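Local coordinates for protein Methylcobalamin\: coenzyme M methyltransferase (PDB 4AY7) that transfers a methyl group from a methylated corrinoid protein to coenzyme M in methanogenesis, probably using its bound zinc to activate the thiol, at residues E94-M97 / N101-P104. Numbering follows the deposited sequence.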
loop_
_atom_site.group_PDB
_atom_site.type_symbol
_atom_site.label_atom_id
_atom_site.label_comp_id
_atom_site.label_asym_id
_atom_site.label_seq_id
_atom_site.Cartn_x
_atom_site.Cartn_y
_atom_site.Cartn_z
ATOM N N GLU A 94 11.911 -14.021 9.465
ATOM C CA GLU A 94 11.054 -15.178 9.666
ATOM C C GLU A 94 9.616 -14.714 9.876
ATOM O O GLU A 94 9.382 -13.865 10.702
ATOM C CB GLU A 94 11.603 -16.050 10.824
ATOM C CG GLU A 94 10.716 -17.215 11.364
ATOM C CD GLU A 94 10.419 -18.340 10.372
ATOM O OE1 GLU A 94 11.185 -18.500 9.390
ATOM O OE2 GLU A 94 9.403 -19.092 10.592
ATOM N N ILE A 95 8.689 -15.282 9.135
ATOM C CA ILE A 95 7.292 -14.820 9.094
ATOM C C ILE A 95 6.302 -15.867 9.664
ATOM O O ILE A 95 6.384 -17.071 9.384
ATOM C CB ILE A 95 6.910 -14.584 7.618
ATOM C CG1 ILE A 95 7.890 -13.616 6.911
ATOM C CG2 ILE A 95 5.452 -14.097 7.486
ATOM C CD1 ILE A 95 8.065 -12.262 7.546
ATOM N N ASN A 96 5.371 -15.431 10.517
ATOM C CA ASN A 96 4.240 -16.284 10.936
ATOM C C ASN A 96 3.183 -16.078 9.849
ATOM O O ASN A 96 2.719 -15.005 9.692
ATOM C CB ASN A 96 3.754 -15.890 12.339
ATOM C CG ASN A 96 2.533 -16.734 12.797
ATOM O OD1 ASN A 96 1.615 -16.991 11.993
ATOM N ND2 ASN A 96 2.530 -17.190 14.024
ATOM N N MET A 97 2.866 -17.097 9.038
ATOM C CA MET A 97 2.033 -16.862 7.853
ATOM C C MET A 97 0.530 -16.624 8.179
ATOM O O MET A 97 -0.283 -16.301 7.292
ATOM C CB MET A 97 2.161 -18.036 6.906
ATOM C CG MET A 97 3.507 -18.116 6.163
ATOM S SD MET A 97 3.956 -16.584 5.290
ATOM C CE MET A 97 2.703 -16.585 4.019
ATOM N N ASN A 101 -8.060 -15.202 8.504
ATOM C CA ASN A 101 -8.320 -13.764 8.669
ATOM C C ASN A 101 -7.246 -12.952 9.445
ATOM O O ASN A 101 -7.502 -11.832 9.848
ATOM C CB ASN A 101 -9.713 -13.543 9.225
ATOM C CG ASN A 101 -9.856 -14.030 10.610
ATOM O OD1 ASN A 101 -9.504 -15.168 10.913
ATOM N ND2 ASN A 101 -10.392 -13.190 11.477
ATOM N N ARG A 102 -6.042 -13.516 9.608
ATOM C CA ARG A 102 -4.986 -12.905 10.380
ATOM C C ARG A 102 -3.811 -12.863 9.381
ATOM O O ARG A 102 -3.388 -13.921 8.936
ATOM C CB ARG A 102 -4.648 -13.830 11.547
ATOM C CG ARG A 102 -4.010 -13.215 12.782
ATOM C CD ARG A 102 -3.965 -14.211 13.949
ATOM N NE ARG A 102 -2.871 -15.138 13.677
ATOM C CZ ARG A 102 -2.764 -16.401 14.092
ATOM N NH1 ARG A 102 -3.704 -16.982 14.872
ATOM N NH2 ARG A 102 -1.703 -17.105 13.678
ATOM N N GLN A 103 -3.367 -11.665 9.026
ATOM C CA GLN A 103 -2.342 -11.464 7.977
ATOM C C GLN A 103 -0.999 -12.030 8.467
ATOM O O GLN A 103 -0.786 -12.081 9.639
ATOM C CB GLN A 103 -2.124 -9.957 7.656
ATOM C CG GLN A 103 -3.207 -9.444 6.817
ATOM C CD GLN A 103 -3.039 -7.979 6.474
ATOM O OE1 GLN A 103 -3.089 -7.108 7.367
ATOM N NE2 GLN A 103 -2.852 -7.698 5.177
ATOM N N PRO A 104 -0.099 -12.348 7.573
ATOM C CA PRO A 104 1.267 -12.663 7.994
ATOM C C PRO A 104 1.917 -11.565 8.806
ATOM O O PRO A 104 1.678 -10.411 8.548
ATOM C CB PRO A 104 2.001 -12.845 6.638
ATOM C CG PRO A 104 0.907 -13.378 5.722
ATOM C CD PRO A 104 -0.283 -12.586 6.133
HETATM O O HOH W 1 0.613 -13.731 11.487
HETATM O O HOH W 2 -2.701 -15.205 6.344
#
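Asn96 O is gripped by water 1, whose O lies 3.0 Å away, and by the CA-H of Pro104, a CA-H...O contact with CA and O 3.2 Å apart. Here the chain turns back in the loop that joins the strands of a two-stranded antiparallel hairpin, 94-96 and 105-108, an excursion from the TIM barrel of this URO-D family enzyme. Water 1 is also hydrogen-bonded to Gln103 O, and water 2 links Met97 O and Arg102 O in the same way, so two waters bridge the backbones just past the paired strands. The Pro104 ring packs against the strand end: its CB meets Ile95 CG2 at 3.8 Å, while its CG lies 3.5 Å from Met97 O and 4.1 Å from Met97 CE. Although Met97 CB points away from the loop, bends at chi2 and chi3 (-53° and -68°) return CE to the ring, with His56 touching both side chains. Gln103, a coenzyme M-binding residue like its neighbour Gln38, has its CB directed away from the strand and its NE2 hydrogen-bonded to Tyr82 O. On the exposed side, Asn96 OD1 accepts from Gly98 N; at a looser 3.7 Å from Arg102 NH2, it sits in plane at the guanidinium edge, with amide and guanidinium planes 76° apart.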